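Local coordinates for protein peroxidase (Cellulomonas bogoriensis 69B4 = DSM 16987, PDB 6QZO) that binds heme b and probably acts as a DyP-type (dye-decolorising) peroxidase, using peroxide to oxidise other substrates, at residues 25-30 against 95-100; 44-48 against 146-152; 84-89 against 160-165. All blocks are in the same frame, centred on the assembly; numbering follows the deposited sequence.

The three contacts illustrate how chemistry follows place in a fold. Interaction 2 is the buried one: its centre lies about 12 Å from the chain centre, and it pairs the two middle strands of an antiparallel sheet. Interaction 1, about 20 Å out, fastens the N-terminal segment to the turn that leads into the edge strand 100-105, and backbone bonds from Ala97 and Thr100 to Asp150 and Cys148 tie it to interaction 2. Interaction 3, about 24 Å out, sets a loop on helix 152-165, which follows strand 143-149 of interaction 2. Backbone bonds dominate the first two; carboxylates and a lysine mark the third. All three reach the second subunit.

Interaction 1: residues 25-30 against 95-100; sequences PGDVVV and VPAALT
Gly26 and Ala97 bring their backbones together where the N-terminal segment runs alongside the 95-100 loop, and here the contact is tightest. The carbonyl oxygen Gly26 O accepts a hydrogen bond from Ala97 N at 3.0 Å, the donor standing 44° out of the carbonyl plane, while Pro96 CD comes within 3.2 Å of the same oxygen. The lack of a side chain at Gly26 matters: Val95 CG1, turned anti to the backbone N (chi1 176°), rests 3.6 Å from Gly26 CA. Two residues on, Val28 O receives Ala98 N at 2.8 Å, again from a donor tilted out of the carbonyl plane. Gripped by two successive amides, the N-terminal segment is fixed chiefly through its backbone.

Toward Val28 and Val29 the packing gives way to solvent. Val28 lays CG1 against Ala98 CB at 3.9 Å, and Val29 reaches the Pro96 ring with CG2 alone; both valines otherwise remain largely exposed. Val30 turns back inward, its two methyls dividing their work, CG2 over Ala98 and CG1 against Thr100 CG2 at 3.8 Å. Beyond it the two segments no longer bond directly: one water donates to both Val30 O, at 2.6 Å, and Leu99 O. At the other end, Pro25 packs on Gly184 of the second subunit.

The receiving surface is a type I' beta turn from Pro96 to Leu99, closed by Leu99 N on Pro96 O, with Ala97 and Ala98 both at positive phi; it feeds edge strand 100-105 of the ferredoxin-like sheet that the dimeric alpha/beta-barrel clan shares.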
# COMPACT_ATOMS: atom_id res chain seq x y z
N PRO A 25 10.09 -15.84 3.98
CA PRO A 25 9.18 -15.59 2.86
C PRO A 25 9.80 -14.73 1.74
O PRO A 25 9.26 -14.74 0.65
CB PRO A 25 7.99 -14.85 3.50
CG PRO A 25 8.54 -14.30 4.79
CD PRO A 25 9.60 -15.29 5.24
N GLY A 26 10.91 -14.04 2.04
CA GLY A 26 11.65 -13.24 1.04
C GLY A 26 12.38 -14.10 0.02
O GLY A 26 12.59 -13.62 -1.12
N ASP A 27 12.76 -15.32 0.38
CA ASP A 27 13.61 -16.23 -0.43
C ASP A 27 12.76 -17.03 -1.43
O ASP A 27 13.34 -17.67 -2.32
CB ASP A 27 14.36 -17.21 0.47
CG ASP A 27 15.13 -16.53 1.60
OD1 ASP A 27 15.86 -15.59 1.30
OD2 ASP A 27 14.98 -16.96 2.76
N VAL A 28 11.43 -17.00 -1.28
CA VAL A 28 10.53 -17.89 -2.08
C VAL A 28 10.58 -17.44 -3.55
O VAL A 28 10.34 -16.25 -3.81
CB VAL A 28 9.10 -17.91 -1.52
CG1 VAL A 28 8.14 -18.63 -2.45
CG2 VAL A 28 9.05 -18.54 -0.14
N VAL A 29 10.93 -18.36 -4.44
CA VAL A 29 10.85 -18.24 -5.93
C VAL A 29 9.65 -19.06 -6.42
O VAL A 29 9.63 -20.29 -6.17
CB VAL A 29 12.15 -18.74 -6.58
CG1 VAL A 29 12.05 -18.82 -8.10
CG2 VAL A 29 13.35 -17.90 -6.17
N VAL A 30 8.69 -18.42 -7.08
CA VAL A 30 7.59 -19.11 -7.81
C VAL A 30 8.01 -19.22 -9.26
O VAL A 30 8.22 -18.19 -9.90
CB VAL A 30 6.25 -18.37 -7.69
CG1 VAL A 30 5.20 -18.96 -8.64
CG2 VAL A 30 5.75 -18.34 -6.24
N VAL A 95 15.49 -9.73 -3.55
CA VAL A 95 14.52 -10.44 -2.68
C VAL A 95 13.27 -10.72 -3.52
O VAL A 95 12.45 -9.83 -3.70
CB VAL A 95 14.21 -9.65 -1.41
CG1 VAL A 95 13.14 -10.32 -0.54
CG2 VAL A 95 15.47 -9.40 -0.60
N PRO A 96 13.11 -11.94 -4.07
CA PRO A 96 12.00 -12.23 -4.98
C PRO A 96 10.63 -12.22 -4.28
O PRO A 96 9.69 -11.83 -4.92
CB PRO A 96 12.35 -13.61 -5.56
CG PRO A 96 13.21 -14.24 -4.50
CD PRO A 96 14.01 -13.10 -3.90
N ALA A 97 10.54 -12.70 -3.04
CA ALA A 97 9.32 -12.63 -2.21
C ALA A 97 8.10 -13.17 -2.99
O ALA A 97 7.04 -12.50 -2.99
CB ALA A 97 9.09 -11.20 -1.79
N ALA A 98 8.24 -14.34 -3.61
CA ALA A 98 7.17 -15.06 -4.36
C ALA A 98 6.64 -14.20 -5.53
O ALA A 98 5.48 -14.40 -5.91
CB ALA A 98 6.07 -15.46 -3.41
N LEU A 99 7.45 -13.31 -6.09
CA LEU A 99 7.01 -12.41 -7.19
C LEU A 99 6.43 -13.26 -8.33
O LEU A 99 7.09 -14.24 -8.71
CB LEU A 99 8.19 -11.59 -7.72
CG LEU A 99 7.86 -10.60 -8.84
CD1 LEU A 99 6.82 -9.59 -8.38
CD2 LEU A 99 9.12 -9.89 -9.31
N THR A 100 5.25 -12.87 -8.82
CA THR A 100 4.67 -13.31 -10.11
C THR A 100 4.28 -12.08 -10.94
O THR A 100 3.93 -11.05 -10.33
CB THR A 100 3.43 -14.21 -9.93
OG1 THR A 100 2.39 -13.48 -9.25
CG2 THR A 100 3.73 -15.48 -9.18
O HOH W 1 6.96 -16.16 -10.82

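Interaction 2: residues 44-48 against 146-152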
# COMPACT_ATOMS: atom_id res chain seq x y z
N PRO A 44 -2.44 -16.95 -3.53
CA PRO A 44 -2.29 -15.49 -3.55
C PRO A 44 -1.38 -14.97 -2.45
O PRO A 44 -1.58 -15.27 -1.28
CB PRO A 44 -3.74 -14.99 -3.43
CG PRO A 44 -4.58 -16.14 -3.91
CD PRO A 44 -3.84 -17.37 -3.45
N PRO A 45 -0.32 -14.21 -2.79
CA PRO A 45 0.54 -13.57 -1.80
C PRO A 45 -0.08 -12.24 -1.33
O PRO A 45 -1.13 -11.87 -1.81
CB PRO A 45 1.82 -13.36 -2.61
CG PRO A 45 1.30 -13.00 -3.97
CD PRO A 45 0.11 -13.90 -4.17
N SER A 46 0.62 -11.52 -0.46
CA SER A 46 0.08 -10.38 0.33
C SER A 46 -0.31 -9.20 -0.57
O SER A 46 -1.32 -8.54 -0.24
CB SER A 46 1.05 -9.97 1.39
OG SER A 46 1.21 -11.01 2.35
N PHE A 47 0.43 -8.91 -1.64
CA PHE A 47 0.25 -7.64 -2.40
C PHE A 47 0.07 -7.88 -3.90
O PHE A 47 0.57 -8.90 -4.43
CB PHE A 47 1.41 -6.69 -2.11
CG PHE A 47 1.66 -6.55 -0.64
CD1 PHE A 47 0.68 -6.01 0.19
CD2 PHE A 47 2.81 -7.05 -0.06
CE1 PHE A 47 0.88 -5.92 1.56
CE2 PHE A 47 3.01 -6.94 1.31
CZ PHE A 47 2.04 -6.39 2.12
N ILE A 48 -0.62 -6.92 -4.53
CA ILE A 48 -0.95 -6.88 -5.98
C ILE A 48 -0.86 -5.44 -6.50
O ILE A 48 -1.32 -4.52 -5.80
CB ILE A 48 -2.35 -7.45 -6.27
CG1 ILE A 48 -2.56 -7.65 -7.77
CG2 ILE A 48 -3.45 -6.58 -5.66
CD1 ILE A 48 -3.68 -8.62 -8.08
N GLN A 146 -0.54 -8.12 -14.08
CA GLN A 146 -0.87 -8.40 -12.67
C GLN A 146 0.45 -8.75 -11.98
O GLN A 146 0.99 -9.85 -12.27
CB GLN A 146 -1.88 -9.53 -12.51
CG GLN A 146 -2.18 -9.83 -11.05
CD GLN A 146 -2.97 -11.11 -10.89
OE1 GLN A 146 -4.19 -11.11 -10.97
NE2 GLN A 146 -2.26 -12.19 -10.65
N VAL A 147 0.94 -7.85 -11.13
CA VAL A 147 2.22 -8.02 -10.39
C VAL A 147 1.86 -8.30 -8.93
O VAL A 147 1.20 -7.42 -8.28
CB VAL A 147 3.13 -6.78 -10.52
CG1 VAL A 147 4.54 -7.06 -10.02
CG2 VAL A 147 3.17 -6.29 -11.95
N CYS A 148 2.26 -9.48 -8.45
CA CYS A 148 1.94 -10.00 -7.10
C CYS A 148 3.23 -10.36 -6.37
O CYS A 148 4.09 -10.99 -7.02
CB CYS A 148 1.08 -11.25 -7.19
SG CYS A 148 -0.59 -10.88 -7.75
N ALA A 149 3.31 -10.04 -5.08
CA ALA A 149 4.46 -10.38 -4.21
C ALA A 149 4.10 -10.26 -2.73
O ALA A 149 3.10 -9.59 -2.39
CB ALA A 149 5.65 -9.51 -4.55
N ASP A 150 4.90 -10.90 -1.88
CA ASP A 150 4.75 -10.87 -0.41
C ASP A 150 5.54 -9.70 0.18
O ASP A 150 5.67 -9.67 1.42
CB ASP A 150 5.22 -12.20 0.20
CG ASP A 150 4.15 -13.25 0.26
OD1 ASP A 150 2.95 -12.86 0.33
OD2 ASP A 150 4.51 -14.45 0.23
N ASP A 151 6.04 -8.79 -0.66
CA ASP A 151 6.83 -7.61 -0.22
C ASP A 151 6.58 -6.42 -1.15
O ASP A 151 6.67 -6.59 -2.36
CB ASP A 151 8.32 -7.93 -0.17
CG ASP A 151 9.11 -6.80 0.48
OD1 ASP A 151 9.48 -5.85 -0.24
OD2 ASP A 151 9.29 -6.86 1.73
N ARG A 152 6.34 -5.24 -0.57
CA ARG A 152 5.88 -4.02 -1.28
C ARG A 152 7.06 -3.34 -1.99
O ARG A 152 6.82 -2.69 -3.03
CB ARG A 152 5.18 -3.09 -0.30
CG ARG A 152 4.39 -2.00 -0.98
CD ARG A 152 3.25 -2.44 -1.87
NE ARG A 152 2.76 -1.18 -2.38
CZ ARG A 152 3.28 -0.45 -3.38
NH1 ARG A 152 4.35 -0.84 -4.06
NH2 ARG A 152 2.72 0.71 -3.67
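Asp150 OD1 receives the shortest polar bond of the contact, from Ser46 N at 2.8 Å with a fairly straight N-H (154°). Pro45 CB also touches this oxygen, at 3.2 Å, so the carboxylate lies against the proline ring; Ser46 OG also lies near this oxygen, but its hydrogen bond is to Arg181 O. Next along, Phe47 and Ala149 form an antiparallel hydrogen-bonded pair: Phe47 N gives to Ala149 O at 2.9 Å, and Ala149 N returns a bond to Phe47 O at 3.0 Å from above the carbonyl plane. Strands 47-55 and 143-149, joined here, are the two middle strands of a four-stranded antiparallel sheet in the 2-3-1-4 order of a ferredoxin-like fold. Ile48 and Cys148 make the neighbouring non-hydrogen-bonded pair, where Ile48 CA sits 3.2 Å from Val147 O. On their face, turned toward strand 306-314, Ile48 CG1 packs on Cys148 SG at 3.8 Å and Ile48 CD1 touches Gln146 CG at 3.5 Å; Gln146 ends on Tyr331 and Gly39. On the other face, Phe47 holds CG anti to its carbonyl carbon (chi1 -50°), which brings the ring edge to Asp151 N, while Ser46 CB covers one ring face and Leu155 of helix 152-165 also packs on Phe47. Asp151 caps the start of that helix through Thr154 N and reaches Arg181 and Ser182 of the second subunit.

Interaction 3: residues 84-89 against 160-165; sequences GLADSE and RVLTKE
Ala86, Val161 and Glu165 carry most of this contact, in which a loop without regular structure lies on helix 152-165. Ala86 points its methyl at the helix, and the carboxylate of Glu165 comes up to meet it: CB stands 3.2 Å from OE1 and 3.4 Å from OE2. Glu165 OE1 also accepts Ala86 N at 3.1 Å through its syn lone pair, at a bent N-H angle of 144°. Glu165 gets there by a bend at chi2 (68°), which folds its end back toward the loop, and Leu85 crosses it at about a right angle. Asp74 of helix 61-78 brings a second acid close to OE1, which would be expected to raise the proton affinity of one of them. With an alanine at Glu165, the amide of Ala86 would probably be left without its mate across the contact, and a gap would open beside the Ala86 methyl.

Val161 works one turn earlier with both methyls. Val161 CG2 packs at 3.6 Å on Asp87 CG, whose carboxylate is otherwise engaged: OD2 takes Gly84 N within the loop at 2.9 Å on its anti lone pair and also binds His157 of the helix. Val161 CG1 faces Gly84 CA at 4.3 Å, so a side chain on Gly84 would probably collide with this methyl in the present conformation. Alongside, Lys164 brings NZ near Ser88 OG, in poor geometry for a bond; its salt bridge goes to Asp244 of the second subunit.

Helix 152-165 is thus packed on several sides: the 84-89 loop and helix 61-78, which offers Val70 and Asp74, meet it here, while Leu162 turns away from the loop to touch Val147 of strand 143-149 in the sheet.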
# COMPACT_ATOMS: atom_id res chain seq x y z
N GLY A 84 16.47 -6.86 -13.56
CA GLY A 84 15.92 -6.80 -14.92
C GLY A 84 16.92 -6.25 -15.91
O GLY A 84 18.08 -5.99 -15.52
N LEU A 85 16.48 -6.10 -17.16
CA LEU A 85 17.31 -5.62 -18.30
C LEU A 85 17.46 -4.10 -18.14
O LEU A 85 18.63 -3.64 -18.06
CB LEU A 85 16.57 -6.04 -19.58
CG LEU A 85 16.97 -5.38 -20.89
CD1 LEU A 85 18.44 -5.53 -21.21
CD2 LEU A 85 16.13 -5.96 -22.02
N ALA A 86 16.35 -3.35 -18.02
CA ALA A 86 16.37 -1.89 -17.77
C ALA A 86 16.31 -1.63 -16.26
O ALA A 86 15.29 -1.00 -15.81
CB ALA A 86 15.23 -1.20 -18.50
N ASP A 87 17.31 -2.11 -15.51
CA ASP A 87 17.26 -2.17 -14.01
C ASP A 87 18.54 -1.53 -13.44
O ASP A 87 19.59 -2.19 -13.39
CB ASP A 87 17.00 -3.58 -13.51
CG ASP A 87 16.66 -3.66 -12.03
OD1 ASP A 87 16.91 -2.68 -11.30
OD2 ASP A 87 16.21 -4.74 -11.60
N SER A 88 18.40 -0.28 -13.02
CA SER A 88 19.45 0.59 -12.44
C SER A 88 19.46 0.48 -10.91
O SER A 88 20.35 1.11 -10.30
CB SER A 88 19.23 2.01 -12.92
OG SER A 88 17.84 2.32 -12.99
N GLU A 89 18.53 -0.27 -10.30
CA GLU A 89 18.46 -0.48 -8.82
C GLU A 89 18.47 -1.98 -8.51
O GLU A 89 17.52 -2.53 -7.97
CB GLU A 89 17.23 0.20 -8.22
CG GLU A 89 17.22 1.71 -8.41
CD GLU A 89 16.60 2.17 -9.72
OE1 GLU A 89 15.42 1.81 -9.99
OE2 GLU A 89 17.30 2.85 -10.49
N ARG A 160 8.31 -0.70 -11.47
CA ARG A 160 9.20 0.37 -12.03
C ARG A 160 9.94 -0.21 -13.24
O ARG A 160 9.99 0.46 -14.29
CB ARG A 160 10.14 0.88 -10.93
CG ARG A 160 11.23 1.84 -11.40
CD ARG A 160 10.70 3.19 -11.79
NE ARG A 160 11.72 4.12 -12.27
CZ ARG A 160 11.46 5.27 -12.90
NH1 ARG A 160 10.21 5.65 -13.11
NH2 ARG A 160 12.44 6.03 -13.37
N VAL A 161 10.50 -1.42 -13.12
CA VAL A 161 11.33 -2.04 -14.19
C VAL A 161 10.43 -2.33 -15.40
O VAL A 161 10.81 -1.93 -16.52
CB VAL A 161 12.05 -3.30 -13.69
CG1 VAL A 161 12.63 -4.11 -14.84
CG2 VAL A 161 13.15 -2.93 -12.69
N LEU A 162 9.29 -2.98 -15.19
CA LEU A 162 8.40 -3.39 -16.30
C LEU A 162 7.85 -2.15 -17.01
O LEU A 162 7.76 -2.17 -18.26
CB LEU A 162 7.27 -4.27 -15.76
CG LEU A 162 7.73 -5.60 -15.18
CD1 LEU A 162 6.64 -6.22 -14.32
CD2 LEU A 162 8.17 -6.56 -16.28
N THR A 163 7.53 -1.10 -16.26
CA THR A 163 6.95 0.16 -16.79
C THR A 163 8.00 0.85 -17.66
O THR A 163 7.66 1.24 -18.80
CB THR A 163 6.46 1.07 -15.65
OG1 THR A 163 5.48 0.34 -14.92
CG2 THR A 163 5.85 2.36 -16.15
N LYS A 164 9.22 1.01 -17.15
CA LYS A 164 10.36 1.62 -17.88
C LYS A 164 10.64 0.86 -19.18
O LYS A 164 10.96 1.51 -20.18
CB LYS A 164 11.63 1.58 -17.03
CG LYS A 164 11.78 2.71 -16.04
CD LYS A 164 12.89 2.46 -15.03
CE LYS A 164 14.26 2.42 -15.68
NZ LYS A 164 15.34 2.33 -14.66
N GLU A 165 10.56 -0.47 -19.15
CA GLU A 165 10.89 -1.34 -20.31
C GLU A 165 9.96 -1.03 -21.48
O GLU A 165 10.41 -1.15 -22.63
CB GLU A 165 10.77 -2.81 -19.92
CG GLU A 165 11.68 -3.70 -20.71
CD GLU A 165 13.12 -3.45 -20.37
OE1 GLU A 165 13.56 -3.87 -19.27
OE2 GLU A 165 13.81 -2.79 -21.19